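Putative hydrolase (Agrobacterium vitis, PDB 3LLC) probably hydrolyses thioester or ester bonds of acylated substrates, as an alpha/beta hydrolase related to the acyl-protein thioesterase ABHD10. Local coordinates at residues R7-H12 with A27-A33; T39-L43 with K54-M58; F149-E155 with F185-M190; W118-R122 with A195-M199; A22-A26 with S75-G81. All coordinates share one frame; numbering follows the deposited sequence.

Contact 1 of 5, residues R7-H12 with A27-A33; sequences RPIETH and ALVRAPA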
# COMPACT_ATOMS: atom_id res chain seq x y z
N ARG A 7 -13.33 -21.04 -5.93
CA ARG A 7 -13.43 -20.34 -4.61
C ARG A 7 -14.05 -18.94 -4.75
O ARG A 7 -13.44 -18.07 -5.35
CB ARG A 7 -12.05 -20.26 -3.92
CG ARG A 7 -11.49 -21.63 -3.48
CD ARG A 7 -12.55 -22.53 -2.82
NE ARG A 7 -11.98 -23.77 -2.29
CZ ARG A 7 -11.53 -23.97 -1.05
NH1 ARG A 7 -11.57 -22.99 -0.14
NH2 ARG A 7 -11.05 -25.16 -0.71
N PRO A 8 -15.26 -18.73 -4.17
CA PRO A 8 -15.98 -17.45 -4.31
C PRO A 8 -15.43 -16.29 -3.45
O PRO A 8 -14.74 -16.52 -2.45
CB PRO A 8 -17.41 -17.81 -3.87
CG PRO A 8 -17.21 -18.89 -2.84
CD PRO A 8 -16.00 -19.69 -3.31
N ILE A 9 -15.73 -15.06 -3.86
CA ILE A 9 -15.43 -13.89 -3.05
C ILE A 9 -16.40 -13.84 -1.87
O ILE A 9 -17.61 -14.01 -2.05
CB ILE A 9 -15.50 -12.58 -3.88
CG1 ILE A 9 -14.39 -12.56 -4.94
CG2 ILE A 9 -15.35 -11.35 -2.98
CD1 ILE A 9 -14.46 -11.37 -5.92
N GLU A 10 -15.88 -13.67 -0.65
CA GLU A 10 -16.71 -13.53 0.57
C GLU A 10 -16.54 -12.13 1.16
O GLU A 10 -15.43 -11.58 1.14
CB GLU A 10 -16.29 -14.50 1.66
CG GLU A 10 -16.09 -15.95 1.28
CD GLU A 10 -15.35 -16.68 2.41
OE1 GLU A 10 -15.91 -16.74 3.53
OE2 GLU A 10 -14.21 -17.15 2.19
N THR A 11 -17.61 -11.61 1.75
CA THR A 11 -17.63 -10.29 2.38
C THR A 11 -17.44 -10.42 3.91
O THR A 11 -18.09 -11.25 4.54
CB THR A 11 -18.96 -9.55 2.04
OG1 THR A 11 -18.93 -9.15 0.65
CG2 THR A 11 -19.16 -8.33 2.91
N HIS A 12 -16.56 -9.61 4.49
CA HIS A 12 -16.24 -9.62 5.93
C HIS A 12 -16.18 -8.20 6.50
O HIS A 12 -15.83 -7.27 5.79
CB HIS A 12 -14.86 -10.29 6.16
CG HIS A 12 -14.84 -11.76 5.87
ND1 HIS A 12 -15.07 -12.70 6.85
CD2 HIS A 12 -14.64 -12.45 4.72
CE1 HIS A 12 -15.04 -13.91 6.31
NE2 HIS A 12 -14.77 -13.79 5.02
N ALA A 27 -13.87 -5.87 4.00
CA ALA A 27 -12.92 -6.73 3.26
C ALA A 27 -13.65 -7.72 2.35
O ALA A 27 -14.78 -8.16 2.62
CB ALA A 27 -11.94 -7.48 4.24
N LEU A 28 -12.99 -8.04 1.23
CA LEU A 28 -13.44 -9.01 0.23
C LEU A 28 -12.31 -10.06 0.11
O LEU A 28 -11.17 -9.70 -0.22
CB LEU A 28 -13.66 -8.31 -1.12
CG LEU A 28 -14.84 -7.32 -1.20
CD1 LEU A 28 -14.78 -6.49 -2.49
CD2 LEU A 28 -16.22 -8.05 -1.05
N VAL A 29 -12.63 -11.32 0.35
CA VAL A 29 -11.63 -12.39 0.46
C VAL A 29 -11.99 -13.63 -0.37
O VAL A 29 -13.16 -14.06 -0.43
CB VAL A 29 -11.43 -12.84 1.92
CG1 VAL A 29 -12.58 -13.72 2.39
CG2 VAL A 29 -10.13 -13.61 2.06
N ARG A 30 -10.97 -14.19 -1.02
CA ARG A 30 -11.08 -15.41 -1.78
C ARG A 30 -10.09 -16.40 -1.16
O ARG A 30 -8.90 -16.11 -1.09
CB ARG A 30 -10.71 -15.10 -3.23
CG ARG A 30 -10.87 -16.22 -4.20
CD ARG A 30 -10.29 -15.83 -5.56
NE ARG A 30 -11.02 -14.74 -6.20
CZ ARG A 30 -12.08 -14.88 -6.99
NH1 ARG A 30 -12.64 -16.07 -7.20
NH2 ARG A 30 -12.64 -13.82 -7.55
N ALA A 31 -10.58 -17.54 -0.67
CA ALA A 31 -9.68 -18.57 -0.11
C ALA A 31 -8.80 -19.21 -1.20
O ALA A 31 -9.24 -19.38 -2.34
CB ALA A 31 -10.50 -19.67 0.63
N PRO A 32 -7.56 -19.59 -0.85
CA PRO A 32 -6.78 -20.42 -1.78
C PRO A 32 -7.40 -21.80 -1.99
O PRO A 32 -8.12 -22.29 -1.11
CB PRO A 32 -5.41 -20.52 -1.09
CG PRO A 32 -5.70 -20.34 0.35
CD PRO A 32 -6.87 -19.39 0.44
N ALA A 33 -7.17 -22.41 -3.15
CA ALA A 33 -7.74 -23.72 -3.46
C ALA A 33 -7.17 -24.79 -2.52
O ALA A 33 -7.82 -25.80 -2.27
CB ALA A 33 -7.49 -24.11 -4.90
O HOH W 1 -13.43 -18.26 -0.98
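Residues 9-12 and 27-30 run antiparallel, their axes 4.5 Å apart at closest approach, as the open ends of the hairpin of strands 9-16 and 23-30 that begins the alpha/beta-hydrolase sheet. Glu10 with Val29 and His12 with Ala27 are hydrogen-bonded pairs: Glu10 N to Val29 O measures 2.8 Å, and Ala27 N to His12 O 3.0 Å. Between them Thr11 and Leu28 form a non-hydrogen-bonded pair.

On the face carrying Glu10, His12, Ala27 and Val29, the valine methyl CG1, in the conformer given, lies 3.4 Å from His12 CD2, the two side chains meeting at a slant. The Glu10 side chain runs beside Val29, pointing the same way. Across the sheet, Leu28 CD2 touches Ile9 CG2. Ile9 CG1 covers one face of the Arg30 guanidinium, 3.4 Å from Arg30 NH2; that guanidinium makes a salt bridge to Asp59 and a weak bond to Arg7 O. Pro32 O lies over one face of the Arg7 guanidinium. Beyond the regular pairing a water bridges the chains, donating to Pro8 O at 2.6 Å and accepting from Ala31 N.

Contact 2 of 5, residues T39-L43 with K54-M58; sequences TCIWL and KALEM. With EDO (1,2-ethanediol), chain F.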
# COMPACT_ATOMS: atom_id res chain seq x y z
N THR A 39 -1.44 -16.35 -0.31
CA THR A 39 -2.50 -15.35 -0.46
C THR A 39 -1.90 -13.98 -0.85
O THR A 39 -1.01 -13.44 -0.20
CB THR A 39 -3.32 -15.24 0.85
OG1 THR A 39 -4.00 -16.48 1.11
CG2 THR A 39 -4.35 -14.03 0.82
N CYS A 40 -2.41 -13.43 -1.95
CA CYS A 40 -2.05 -12.08 -2.37
C CYS A 40 -2.90 -11.03 -1.64
O CYS A 40 -4.15 -11.11 -1.66
CB CYS A 40 -2.24 -11.96 -3.88
SG CYS A 40 -1.27 -13.08 -4.93
N ILE A 41 -2.24 -10.08 -1.01
CA ILE A 41 -2.95 -8.98 -0.31
C ILE A 41 -2.66 -7.65 -0.97
O ILE A 41 -1.51 -7.21 -1.13
CB ILE A 41 -2.69 -8.88 1.23
CG1 ILE A 41 -3.60 -7.79 1.84
CG2 ILE A 41 -1.26 -8.56 1.52
CD1 ILE A 41 -3.77 -7.90 3.35
N TRP A 42 -3.75 -7.03 -1.40
CA TRP A 42 -3.72 -5.70 -1.99
C TRP A 42 -3.60 -4.63 -0.91
O TRP A 42 -4.33 -4.64 0.08
CB TRP A 42 -5.02 -5.47 -2.81
CG TRP A 42 -5.02 -4.08 -3.51
CD1 TRP A 42 -5.80 -2.97 -3.16
CD2 TRP A 42 -4.22 -3.67 -4.63
NE1 TRP A 42 -5.50 -1.93 -3.99
CE2 TRP A 42 -4.53 -2.31 -4.88
CE3 TRP A 42 -3.25 -4.30 -5.43
CZ2 TRP A 42 -3.94 -1.58 -5.93
CZ3 TRP A 42 -2.64 -3.57 -6.46
CH2 TRP A 42 -3.00 -2.22 -6.70
N LEU A 43 -2.67 -3.68 -1.10
CA LEU A 43 -2.58 -2.49 -0.27
C LEU A 43 -2.64 -1.28 -1.21
O LEU A 43 -1.68 -1.03 -1.95
CB LEU A 43 -1.27 -2.48 0.53
CG LEU A 43 -1.06 -3.68 1.48
CD1 LEU A 43 0.42 -3.80 1.92
CD2 LEU A 43 -2.02 -3.59 2.70
N LYS A 54 -6.56 -2.06 -10.81
CA LYS A 54 -5.36 -2.87 -10.42
C LYS A 54 -5.72 -3.93 -9.35
O LYS A 54 -5.29 -5.10 -9.45
CB LYS A 54 -4.20 -2.00 -9.96
CG LYS A 54 -3.48 -1.21 -11.08
CD LYS A 54 -2.24 -0.48 -10.54
CE LYS A 54 -2.47 0.61 -9.49
NZ LYS A 54 -3.20 1.82 -10.09
N ALA A 55 -6.54 -3.53 -8.38
CA ALA A 55 -7.02 -4.44 -7.32
C ALA A 55 -7.81 -5.60 -7.89
O ALA A 55 -7.58 -6.77 -7.51
CB ALA A 55 -7.84 -3.68 -6.25
N LEU A 56 -8.74 -5.30 -8.82
CA LEU A 56 -9.55 -6.33 -9.45
C LEU A 56 -8.70 -7.30 -10.28
O LEU A 56 -9.02 -8.51 -10.34
CB LEU A 56 -10.66 -5.73 -10.35
CG LEU A 56 -11.83 -5.03 -9.67
CD1 LEU A 56 -12.79 -4.38 -10.75
CD2 LEU A 56 -12.61 -5.99 -8.76
N GLU A 57 -7.65 -6.77 -10.94
CA GLU A 57 -6.73 -7.58 -11.73
C GLU A 57 -5.92 -8.54 -10.85
O GLU A 57 -5.72 -9.71 -11.25
CB GLU A 57 -5.80 -6.72 -12.60
CG GLU A 57 -6.56 -6.08 -13.79
CD GLU A 57 -6.93 -7.02 -14.92
OE1 GLU A 57 -6.42 -8.17 -15.02
OE2 GLU A 57 -7.74 -6.61 -15.77
N MSE A 58 -5.48 -8.06 -9.71
CA MSE A 58 -4.75 -8.91 -8.71
C MSE A 58 -5.67 -10.07 -8.30
O MSE A 58 -5.27 -11.21 -8.36
CB MSE A 58 -4.35 -8.13 -7.46
CG MSE A 58 -3.43 -8.94 -6.48
SE MSE A 58 -3.50 -8.39 -4.67
CE MSE A 58 -5.29 -9.05 -4.33
C1 EDO F . -7.09 -15.97 2.51
O1 EDO F . -6.21 -16.36 3.58
C2 EDO F . -8.53 -16.19 2.95
O2 EDO F . -8.70 -17.46 3.56
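The Trp42 indole presents a face to helix residues 54-58, and Ala55 sets its methyl on that face: Ala55 CB lies 3.7 Å from the centroid of the five-membered ring and only 7° off its normal, which qualifies as a CH-pi contact. The six-membered ring reaches further along the helix, where Trp42 CH2 meets Lys54 CB at 3.5 Å. Lys54 then bends at chi3, which brings CE to 4.0 Å from the same Trp42 CH2, and again at chi4, which sends NZ on to the carbonyl oxygen of Arg248. With Trp42 CG anti to the backbone N (chi1 -178°), the ring extends from the strand to the helix backbone.

Met58, a selenomethionine, comes to the indole differently, at its edge and near its plane. Its selenium lies 3.8 Å from Trp42 CB and 3.9 Å from Cys40 CB, so it lodges between two side chains that both point from the strand to the helix. The bend at the last torsion (chi3 70°) carries Met58 CE back along the strand to 3.6 Å from Cys40 O. No hydrogen bond joins the segments, which meet by van der Waals contact. The short axes are 9.2 Å apart and run antiparallel, as expected for the first strand and the helix of the beta-alpha-beta unit 39-43, 53-65, 68-72, a building block of the alpha/beta-hydrolase fold.

Contact 3 of 5, residues F149-E155 with F185-M190; sequences FTSDLIE and FTRALM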
# COMPACT_ATOMS: atom_id res chain seq x y z
N PHE A 149 6.55 9.68 1.83
CA PHE A 149 6.11 10.76 0.94
C PHE A 149 5.91 12.08 1.66
O PHE A 149 6.13 13.16 1.08
CB PHE A 149 4.90 10.35 0.03
CG PHE A 149 3.55 10.32 0.71
CD1 PHE A 149 2.87 11.48 1.03
CD2 PHE A 149 2.90 9.10 0.92
CE1 PHE A 149 1.60 11.41 1.61
CE2 PHE A 149 1.63 9.05 1.51
CZ PHE A 149 1.00 10.19 1.83
N THR A 150 5.49 12.04 2.93
CA THR A 150 5.23 13.28 3.68
C THR A 150 6.51 14.09 3.87
O THR A 150 6.53 15.29 3.62
CB THR A 150 4.52 13.02 5.04
OG1 THR A 150 5.35 12.17 5.85
CG2 THR A 150 3.14 12.36 4.82
N SER A 151 7.61 13.44 4.27
CA SER A 151 8.84 14.14 4.53
C SER A 151 9.68 14.37 3.25
O SER A 151 10.41 15.39 3.16
CB SER A 151 9.71 13.39 5.57
OG SER A 151 10.02 12.07 5.15
N ASP A 152 9.59 13.47 2.31
CA ASP A 152 10.52 13.47 1.15
C ASP A 152 9.93 14.11 -0.11
O ASP A 152 10.69 14.66 -0.88
CB ASP A 152 10.99 12.06 0.80
CG ASP A 152 11.85 11.42 1.90
OD1 ASP A 152 11.86 11.93 3.04
OD2 ASP A 152 12.46 10.37 1.60
N LEU A 153 8.62 13.99 -0.32
CA LEU A 153 7.96 14.53 -1.53
C LEU A 153 7.10 15.77 -1.24
O LEU A 153 7.05 16.68 -2.08
CB LEU A 153 7.15 13.45 -2.24
CG LEU A 153 7.90 12.19 -2.68
CD1 LEU A 153 6.98 11.17 -3.38
CD2 LEU A 153 9.14 12.60 -3.56
N ILE A 154 6.45 15.84 -0.08
CA ILE A 154 5.63 17.03 0.26
C ILE A 154 6.39 18.17 0.95
O ILE A 154 6.42 19.33 0.45
CB ILE A 154 4.35 16.66 1.04
CG1 ILE A 154 3.47 15.70 0.19
CG2 ILE A 154 3.58 17.94 1.45
CD1 ILE A 154 2.23 15.13 0.89
N GLU A 155 7.01 17.87 2.11
CA GLU A 155 7.72 18.91 2.88
C GLU A 155 8.65 19.85 2.06
O GLU A 155 8.59 21.06 2.26
CB GLU A 155 8.51 18.31 4.07
CG GLU A 155 7.63 17.91 5.29
CD GLU A 155 8.46 17.41 6.50
OE1 GLU A 155 9.59 17.87 6.63
OE2 GLU A 155 7.97 16.57 7.30
N PHE A 185 -4.34 17.18 2.80
CA PHE A 185 -3.32 16.53 3.62
C PHE A 185 -3.39 17.18 5.02
O PHE A 185 -3.29 18.40 5.15
CB PHE A 185 -1.93 16.73 3.01
CG PHE A 185 -1.76 16.13 1.64
CD1 PHE A 185 -1.57 14.77 1.48
CD2 PHE A 185 -1.80 16.94 0.51
CE1 PHE A 185 -1.41 14.21 0.21
CE2 PHE A 185 -1.63 16.39 -0.76
CZ PHE A 185 -1.44 15.04 -0.91
N THR A 186 -3.65 16.37 6.06
CA THR A 186 -3.83 16.89 7.41
C THR A 186 -2.47 17.05 8.14
O THR A 186 -1.48 16.36 7.80
CB THR A 186 -4.73 15.99 8.27
OG1 THR A 186 -4.09 14.73 8.45
CG2 THR A 186 -6.16 15.74 7.63
N ARG A 187 -2.48 17.95 9.11
CA ARG A 187 -1.34 18.14 10.01
C ARG A 187 -0.99 16.80 10.68
O ARG A 187 0.17 16.44 10.74
CB ARG A 187 -1.65 19.21 11.06
CG ARG A 187 -0.46 19.57 11.98
CD ARG A 187 -0.82 20.66 13.00
NE ARG A 187 -0.03 20.53 14.22
CZ ARG A 187 -0.11 21.35 15.27
NH1 ARG A 187 -0.95 22.38 15.26
NH2 ARG A 187 0.65 21.13 16.33
N ALA A 188 -2.01 16.08 11.15
CA ALA A 188 -1.80 14.74 11.78
C ALA A 188 -1.10 13.73 10.86
O ALA A 188 -0.17 13.04 11.29
CB ALA A 188 -3.14 14.17 12.35
N LEU A 189 -1.51 13.66 9.59
CA LEU A 189 -0.82 12.83 8.62
C LEU A 189 0.65 13.23 8.45
O LEU A 189 1.52 12.35 8.38
CB LEU A 189 -1.52 12.88 7.23
CG LEU A 189 -0.89 12.05 6.13
CD1 LEU A 189 -1.48 10.64 6.07
CD2 LEU A 189 -0.99 12.73 4.73
N MSE A 190 0.93 14.52 8.30
CA MSE A 190 2.31 14.97 8.10
C MSE A 190 3.19 14.63 9.34
O MSE A 190 4.30 14.15 9.19
CB MSE A 190 2.39 16.49 7.84
CG MSE A 190 1.62 16.99 6.56
SE MSE A 190 2.32 16.39 4.96
CE MSE A 190 4.06 17.24 5.12
O HOH W 2 6.38 14.16 7.38
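A water molecule between Thr150 and Met190 has three protein partners: it accepts from Thr150 OG1 at 2.7 Å and donates to Met190 O at 2.8 Å and to Glu155 OE2 at 2.9 Å. It thereby connects both segments, which share no direct hydrogen bond. Glu155 has a second anchor, since its other carboxylate oxygen, OE1, forms a salt bridge with Arg194.

Next to this polar bridge, the selenomethionine Met190 carries much of the contact. Its chain folds back at chi2 and chi3 (-66° and -62°), which takes the methyl to the helix: Met190 CE lies 3.5 Å from Thr150 O and 3.6 Å from Glu155 CG, and it also touches Ile154 CG2. The selenium rests against Thr150 CB, the threonine and selenomethionine side chains passing each other in opposite directions. Thr150 CG2 also touches Leu189 O and CD2.

The other branch of Ile154 ends at Phe185. Its CD1 stands over one face of the Phe185 ring, 3.9 Å from the centroid and 15° off the normal, a CH-pi contact. The wider pi-type turn at 150-154 is seen in the bond from Ile154 N to Phe149 O, an oxygen that also accepts from Leu153 N.

Both segments lie between sheet strands 136-143 and 209-214, consistent with the cap inserted in many alpha/beta hydrolases. Helix 149-154 packs Phe149 and Thr150 on Trp118 of helix 115-128, while strand 183-186, paired with strand 171-174, brings the Phe185 ring against Phe172 and Tyr46 just before helix 187-195 begins.

Contact 4 of 5, residues W118-R122 with A195-M199; sequences WIALR and ANRVM. With EDO (1,2-ethanediol), chain D; EDO (1,2-ethanediol), chain C.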
# COMPACT_ATOMS: atom_id res chain seq x y z
N TRP A 118 4.37 2.03 0.91
CA TRP A 118 4.91 2.46 2.23
C TRP A 118 4.35 1.55 3.32
O TRP A 118 5.10 1.06 4.18
CB TRP A 118 4.48 3.93 2.52
CG TRP A 118 5.11 4.63 3.72
CD1 TRP A 118 5.98 4.12 4.62
CD2 TRP A 118 4.91 6.01 4.08
NE1 TRP A 118 6.32 5.10 5.55
CE2 TRP A 118 5.68 6.26 5.23
CE3 TRP A 118 4.15 7.05 3.54
CZ2 TRP A 118 5.72 7.52 5.85
CZ3 TRP A 118 4.18 8.28 4.15
CH2 TRP A 118 4.96 8.52 5.29
N ILE A 119 3.04 1.33 3.28
CA ILE A 119 2.41 0.50 4.30
C ILE A 119 2.93 -0.96 4.21
O ILE A 119 3.19 -1.58 5.24
CB ILE A 119 0.85 0.63 4.27
CG1 ILE A 119 0.45 2.09 4.59
CG2 ILE A 119 0.16 -0.34 5.26
CD1 ILE A 119 -1.02 2.39 4.37
N ALA A 120 3.16 -1.47 2.99
CA ALA A 120 3.75 -2.82 2.82
C ALA A 120 5.11 -2.95 3.49
O ALA A 120 5.39 -3.95 4.17
CB ALA A 120 3.88 -3.18 1.31
N LEU A 121 5.96 -1.93 3.31
CA LEU A 121 7.32 -1.91 3.93
C LEU A 121 7.24 -1.86 5.47
O LEU A 121 7.97 -2.60 6.16
CB LEU A 121 8.13 -0.74 3.34
CG LEU A 121 8.49 -0.85 1.86
CD1 LEU A 121 8.92 0.49 1.21
CD2 LEU A 121 9.59 -1.90 1.73
N ARG A 122 6.35 -1.03 6.01
CA ARG A 122 6.11 -1.01 7.47
C ARG A 122 5.54 -2.36 7.98
O ARG A 122 5.91 -2.84 9.07
CB ARG A 122 5.16 0.14 7.89
CG ARG A 122 5.83 1.56 7.84
CD ARG A 122 6.83 1.79 8.99
NE ARG A 122 6.19 1.71 10.29
CZ ARG A 122 6.48 0.83 11.25
NH1 ARG A 122 7.45 -0.08 11.10
NH2 ARG A 122 5.80 0.86 12.37
N ALA A 195 6.91 9.49 12.13
CA ALA A 195 6.88 8.30 13.01
C ALA A 195 7.07 7.02 12.20
O ALA A 195 7.60 6.06 12.71
CB ALA A 195 5.59 8.23 13.85
N ASN A 196 6.66 7.00 10.94
CA ASN A 196 6.74 5.83 10.07
C ASN A 196 7.83 5.87 8.97
O ASN A 196 7.80 5.10 7.99
CB ASN A 196 5.36 5.61 9.42
CG ASN A 196 4.33 5.14 10.42
OD1 ASN A 196 4.28 3.94 10.72
ND2 ASN A 196 3.48 6.07 10.95
N ARG A 197 8.80 6.77 9.13
CA ARG A 197 9.81 6.96 8.10
C ARG A 197 10.65 5.67 8.00
O ARG A 197 11.19 5.19 9.01
CB ARG A 197 10.70 8.16 8.44
CG ARG A 197 11.57 8.67 7.28
CD ARG A 197 12.34 9.94 7.69
NE ARG A 197 12.82 10.65 6.50
CZ ARG A 197 13.29 11.90 6.50
NH1 ARG A 197 13.39 12.60 7.62
NH2 ARG A 197 13.66 12.45 5.33
N VAL A 198 10.74 5.13 6.80
CA VAL A 198 11.46 3.85 6.55
C VAL A 198 12.83 3.97 5.89
O VAL A 198 13.68 3.05 6.05
CB VAL A 198 10.57 2.79 5.80
CG1 VAL A 198 9.35 2.43 6.63
CG2 VAL A 198 10.16 3.24 4.37
N MSE A 199 13.10 5.08 5.16
CA MSE A 199 14.36 5.24 4.44
C MSE A 199 15.42 6.10 5.16
O MSE A 199 16.38 6.53 4.53
CB MSE A 199 14.11 5.75 3.00
CG MSE A 199 13.25 4.79 2.17
SE MSE A 199 13.17 5.30 0.25
CE MSE A 199 12.26 7.01 0.56
C1 EDO D . 9.56 3.45 11.69
O1 EDO D . 8.83 3.00 12.85
C2 EDO D . 9.90 2.30 10.77
O2 EDO D . 11.31 2.20 10.55
C1 EDO C . 15.35 1.44 9.53
O1 EDO C . 15.60 2.83 9.33
C2 EDO C . 14.74 0.92 8.24
O2 EDO C . 13.42 1.40 8.19
O HOH W 3 3.48 2.64 13.10
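Trp118 and Arg122, one turn apart on their helix, both bond to Asn196, one through its backbone and the other through its side chain. Trp118 NE1 donates to Asn196 O at 2.9 Å and 164°; the oxygen lies in the indole plane, whereas the donor stands well above the carbonyl plane. Arg122 NE gives a straight bond (169°) to Asn196 OD1 at 3.0 Å, directed onto a lone pair and lying in the plane of the Asn196 carbonyl and of the Arg122 guanidinium. The Asn196 amide is further fixed by ND2, which donates to Ser90 OG and Asp192 O.

The close apolar packing falls to Val198, whose CG1 is 3.5 Å from Arg122 CD. The arginine chain bends at chi2 and chi3, which brings Arg122 CG and CD across Val198 CG1 and its guanidinium to Asn196. Leu121 touches Val198 CG2 more loosely, at 4.4 Å from Leu121 CD1.

At the guanidinium end small molecules take over, though NH1 is held by Gln125 OE1. A water accepts from Arg122 NH2 and donates to Asn196 OD1, at 2.8 Å from that oxygen. An ethanediol, probably from the crystallisation liquor, lies over one guanidinium face, its O1 3.6 Å above the centre, and bonds only weakly to Ala195 O and Arg197 O.

Helix 115-128, following strand 107-113 of the alpha/beta-hydrolase sheet and what is probably the nucleophile elbow, thus meets the loop leading from helix 187-195 to strand 209-214; helix 89-103 contributes Ile89 against Trp118 and Asn196, and helix 222-230 sets Leu228 against Leu121.

Contact 5 of 5, residues A22-A26 with S75-G81; sequences ARSIA and SGHGASG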
# COMPACT_ATOMS: atom_id res chain seq x y z
N ALA A 22 -12.26 2.94 17.73
CA ALA A 22 -12.70 1.71 17.03
C ALA A 22 -13.29 2.07 15.67
O ALA A 22 -13.97 3.09 15.53
CB ALA A 22 -13.67 0.92 17.85
N ARG A 23 -12.99 1.27 14.66
CA ARG A 23 -13.62 1.41 13.36
C ARG A 23 -13.78 0.05 12.69
O ARG A 23 -12.96 -0.85 12.89
CB ARG A 23 -12.82 2.38 12.45
CG ARG A 23 -11.39 1.97 12.10
CD ARG A 23 -10.41 2.66 12.96
NE ARG A 23 -9.00 2.45 12.60
CZ ARG A 23 -8.04 2.33 13.50
NH1 ARG A 23 -8.33 2.34 14.81
NH2 ARG A 23 -6.78 2.18 13.11
N SER A 24 -14.83 -0.09 11.89
CA SER A 24 -15.08 -1.33 11.15
C SER A 24 -14.50 -1.25 9.73
O SER A 24 -14.80 -0.31 8.97
CB SER A 24 -16.59 -1.65 11.08
OG SER A 24 -17.20 -1.92 12.33
N ILE A 25 -13.68 -2.24 9.37
CA ILE A 25 -13.01 -2.33 8.08
C ILE A 25 -13.70 -3.38 7.19
O ILE A 25 -13.90 -4.55 7.60
CB ILE A 25 -11.48 -2.66 8.29
CG1 ILE A 25 -10.81 -1.56 9.10
CG2 ILE A 25 -10.77 -2.95 6.94
CD1 ILE A 25 -10.91 -0.10 8.48
N ALA A 26 -14.11 -2.96 5.99
CA ALA A 26 -14.76 -3.83 5.02
C ALA A 26 -13.67 -4.57 4.20
O ALA A 26 -12.67 -3.96 3.76
CB ALA A 26 -15.70 -3.02 4.09
N SER A 75 -9.80 2.89 6.57
CA SER A 75 -10.75 3.76 7.22
C SER A 75 -10.83 5.10 6.45
O SER A 75 -9.82 5.58 5.92
CB SER A 75 -10.40 4.03 8.71
OG SER A 75 -9.11 4.58 8.87
N GLY A 76 -12.04 5.67 6.37
CA GLY A 76 -12.28 6.90 5.63
C GLY A 76 -12.46 6.75 4.13
O GLY A 76 -12.74 7.74 3.43
N HIS A 77 -12.33 5.52 3.64
CA HIS A 77 -12.37 5.20 2.20
C HIS A 77 -13.45 4.16 1.92
O HIS A 77 -13.73 3.27 2.76
CB HIS A 77 -11.06 4.55 1.74
CG HIS A 77 -9.83 5.41 1.83
ND1 HIS A 77 -9.31 5.89 3.03
CD2 HIS A 77 -8.94 5.78 0.88
CE1 HIS A 77 -8.18 6.53 2.80
NE2 HIS A 77 -7.93 6.49 1.50
N GLY A 78 -14.03 4.21 0.73
CA GLY A 78 -14.92 3.18 0.25
C GLY A 78 -15.99 2.69 1.23
O GLY A 78 -16.84 3.47 1.70
N ALA A 79 -16.02 1.37 1.46
CA ALA A 79 -17.09 0.73 2.22
C ALA A 79 -16.80 0.69 3.73
O ALA A 79 -17.67 0.26 4.51
CB ALA A 79 -17.39 -0.75 1.66
N SER A 80 -15.62 1.12 4.14
CA SER A 80 -15.23 1.12 5.57
C SER A 80 -15.77 2.31 6.38
O SER A 80 -16.27 3.30 5.80
CB SER A 80 -13.72 1.01 5.70
OG SER A 80 -13.29 -0.27 5.29
N GLY A 81 -15.73 2.18 7.71
CA GLY A 81 -16.08 3.25 8.63
C GLY A 81 -14.94 4.23 8.87
O GLY A 81 -13.86 4.11 8.29
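Ser80 reaches strand residues 23-26 through its whole short side chain. Its CB lies 3.7 Å from Ser24 O; one bond further, OG accepts from Ala26 N at 2.9 Å, with an N-H...O angle of 167°. The same OG is 3.5 Å from Ile25 CA and also bonds to Asp73 O, so two backbone groups fix the hydroxyl. Its place anti to the Ser80 carbonyl carbon (chi1 -69°) brings OG within bonding distance of Ala26 N. A backbone bond follows at the next residue: Gly81 N donates to Ser24 O at 2.9 Å. Together the two bonds hold the loop against two successive peptide units of the strand.

The loop is built on a type II' beta turn from His77 to Ser80, with Gly78 at positive phi, and it follows strand 68-72 of the alpha/beta-hydrolase sheet. Gly76 N to Gly81 O closes its base, and His77 ND1 donates to Ser75 O with that oxygen in the imidazole plane, though the donor stands above the carbonyl plane.

Carbon contacts accompany the bonds. Ala26 CB meets Ala79 CB at 3.7 Å. Ile25 turns its CD1 back to Ser75 N, likewise 3.7 Å away, and that methyl also approaches Ser75 CB. Arg23 CG rests against the same Ser75 CB at 4.1 Å. Beyond this, Arg23 NE and Ser75 OG share one carboxylate oxygen, Glu95 OE2, on helix 89-103, while Arg23 NH2 pairs with Glu94.

From the N terminus, contact 1 closes the short hairpin of strands 9-16 and 23-30. Contact 5 starts on the earlier part of strand 23-30 and returns from the loop after strand 68-72, so the two cross along the chain. Contact 2, between strand 39-43 and helix 53-65, is nested inside the loop closed by contact 5 and touches contact 1 where Pro32 meets Thr39. Contact 4 spans the longest separation, from helix 115-128 to residues 195-199, and encloses contact 3; Asp152 and Arg197 join these two by a salt bridge. Leu43 packing on Ala120 connects contacts 2 and 4, so helix 115-128 touches both the sheet strand 39-43 and the 195-199 loop.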